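Local coordinates for protein peroxiredoxin (Akkermansia muciniphila, PDB 6KHX) that probably reduces hydrogen peroxide and organic hydroperoxides as a typical 2-Cys peroxiredoxin of the thioredoxin fold, at residues B[115-120]-B[131-137]. Residues are numbered along the deposited sequence; the frame is centred on the assembly and turned at random.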
loop_
_atom_site.group_PDB
_atom_site.type_symbol
_atom_site.label_atom_id
_atom_site.label_comp_id
_atom_site.label_asym_id
_atom_site.label_seq_id
_atom_site.Cartn_x
_atom_site.Cartn_y
_atom_site.Cartn_z
ATOM N N VAL B 115 -3.014 16.183 28.351
ATOM C CA VAL B 115 -4.043 16.755 29.205
ATOM C C VAL B 115 -5.176 17.390 28.418
ATOM O O VAL B 115 -6.095 17.952 29.025
ATOM C CB VAL B 115 -3.444 17.788 30.181
ATOM C CG1 VAL B 115 -2.377 17.145 31.052
ATOM C CG2 VAL B 115 -2.887 18.972 29.405
ATOM N N LEU B 116 -5.145 17.325 27.090
ATOM C CA LEU B 116 -6.174 17.960 26.278
ATOM C C LEU B 116 -7.435 17.110 26.296
ATOM O O LEU B 116 -7.387 15.919 25.975
ATOM C CB LEU B 116 -5.681 18.156 24.850
ATOM C CG LEU B 116 -6.558 19.061 23.995
ATOM C CD1 LEU B 116 -6.646 20.435 24.633
ATOM C CD2 LEU B 116 -5.973 19.152 22.607
ATOM N N ALA B 117 -8.555 17.713 26.693
ATOM C CA ALA B 117 -9.839 17.031 26.676
ATOM C C ALA B 117 -10.401 16.973 25.256
ATOM O O ALA B 117 -9.831 17.517 24.305
ATOM C CB ALA B 117 -10.818 17.723 27.619
ATOM N N GLY B 118 -11.551 16.321 25.117
ATOM C CA GLY B 118 -12.246 16.232 23.852
ATOM C C GLY B 118 -11.853 15.024 23.021
ATOM O O GLY B 118 -10.874 14.322 23.285
ATOM N N ASP B 119 -12.663 14.781 21.998
ATOM C CA ASP B 119 -12.499 13.663 21.081
ATOM C C ASP B 119 -12.637 14.178 19.658
ATOM O O ASP B 119 -13.588 14.905 19.351
ATOM C CB ASP B 119 -13.545 12.574 21.357
ATOM C CG ASP B 119 -13.448 11.402 20.394
ATOM O OD1 ASP B 119 -12.383 11.214 19.761
ATOM O OD2 ASP B 119 -14.459 10.677 20.259
ATOM N N GLU B 120 -11.708 13.788 18.792
ATOM C CA GLU B 120 -11.711 14.214 17.401
ATOM C C GLU B 120 -12.114 13.060 16.494
ATOM O O GLU B 120 -11.781 11.899 16.754
ATOM C CB GLU B 120 -10.347 14.740 16.969
ATOM C CG GLU B 120 -9.972 16.058 17.582
ATOM C CD GLU B 120 -8.821 16.697 16.852
ATOM O OE1 GLU B 120 -8.389 16.126 15.829
ATOM O OE2 GLU B 120 -8.344 17.758 17.302
ATOM N N ASN B 131 -15.848 16.098 19.437
ATOM C CA ASN B 131 -16.808 15.902 20.511
ATOM C C ASN B 131 -16.230 16.504 21.781
ATOM O O ASN B 131 -15.087 16.213 22.149
ATOM C CB ASN B 131 -17.129 14.421 20.712
ATOM C CG ASN B 131 -17.762 13.792 19.486
ATOM O OD1 ASN B 131 -18.735 14.315 18.935
ATOM N ND2 ASN B 131 -17.218 12.657 19.055
ATOM N N GLY B 132 -17.002 17.356 22.424
ATOM C CA GLY B 132 -16.522 18.030 23.604
ATOM C C GLY B 132 -15.693 19.252 23.261
ATOM O O GLY B 132 -15.669 19.748 22.132
ATOM N N GLU B 133 -15.017 19.758 24.281
ATOM C CA GLU B 133 -14.202 20.955 24.170
ATOM C C GLU B 133 -12.731 20.569 24.223
ATOM O O GLU B 133 -12.318 19.795 25.094
ATOM C CB GLU B 133 -14.530 21.930 25.295
ATOM C CG GLU B 133 -15.855 22.633 25.138
ATOM C CD GLU B 133 -16.126 23.576 26.288
ATOM O OE1 GLU B 133 -16.241 23.098 27.438
ATOM O OE2 GLU B 133 -16.216 24.794 26.048
ATOM N N LEU B 134 -11.943 21.103 23.291
ATOM C CA LEU B 134 -10.495 20.906 23.307
ATOM C C LEU B 134 -9.900 21.927 24.272
ATOM O O LEU B 134 -9.334 22.952 23.881
ATOM C CB LEU B 134 -9.910 21.032 21.905
ATOM C CG LEU B 134 -10.428 20.044 20.853
ATOM C CD1 LEU B 134 -9.890 20.400 19.482
ATOM C CD2 LEU B 134 -10.066 18.607 21.210
ATOM N N ILE B 135 -10.058 21.637 25.567
ATOM C CA ILE B 135 -9.477 22.422 26.648
ATOM C C ILE B 135 -8.728 21.466 27.567
ATOM O O ILE B 135 -8.928 20.250 27.533
ATOM C CB ILE B 135 -10.530 23.220 27.448
ATOM C CG1 ILE B 135 -11.573 22.281 28.050
ATOM C CG2 ILE B 135 -11.211 24.260 26.569
ATOM C CD1 ILE B 135 -12.701 23.016 28.748
ATOM N N ALA B 136 -7.845 22.033 28.385
ATOM C CA ALA B 136 -6.976 21.227 29.237
ATOM C C ALA B 136 -7.677 20.825 30.531
ATOM O O ALA B 136 -8.368 21.632 31.161
ATOM C CB ALA B 136 -5.691 21.988 29.562
ATOM N N TYR B 137 -7.486 19.566 30.924
ATOM C CA TYR B 137 -7.871 19.110 32.248
ATOM C C TYR B 137 -6.894 19.654 33.292
ATOM O O TYR B 137 -5.861 20.249 32.969
ATOM C CB TYR B 137 -7.895 17.582 32.306
ATOM C CG TYR B 137 -9.180 16.937 31.829
ATOM C CD1 TYR B 137 -10.373 17.113 32.527
ATOM C CD2 TYR B 137 -9.198 16.125 30.698
ATOM C CE1 TYR B 137 -11.551 16.512 32.100
ATOM C CE2 TYR B 137 -10.371 15.520 30.266
ATOM C CZ TYR B 137 -11.543 15.720 30.971
ATOM O OH TYR B 137 -12.708 15.124 30.554
#
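The base of a protruding antiparallel beta hairpin in the thioredoxin-fold domain is formed where Val115 to Glu120, arriving from helix 108-112, runs against Asn131 to Tyr137, which leads into strand 138-143 of the central sheet. Two backbone ladders close it. At the inner one, Tyr137 N donates to Val115 O (2.9 Å, nearly straight at 170°) and Ala117 N to Ile135 O at 2.7 Å, bridging Leu116 with Ala136. The outer one is the hydrogen-bonded pair of Asp119 and Asn131, with Asp119 N to Asn131 O at 2.8 Å and the return bond from Asn131 N to Asp119 O. Between them the register shifts by two residues; the longer 131-137 side folds there into an inverse gamma turn centred on Leu134, whose N is bound by Asn106 of a second subunit. With CG anti to its carbonyl carbon (chi1 -60°), Leu134 is turned to the opposing chain, and its CD2 branch reaches Ala117 O and Gly118 CA. From the 115-120 segment, the CD1 branch of Leu116 lies over the Leu134 carbonyl carbon at 3.6 Å. The Tyr137 ring meets the methyl of Ala117 obliquely; the ring also stacks with Phe157 and packs on Ile4 of a third subunit. A serine in place of Tyr137 would probably leave the Ala117 methyl and the Phe157 ring without their aromatic neighbour. The closest ring atom to that methyl is Tyr137 CE2, 3.5 Å from Ala117 CB.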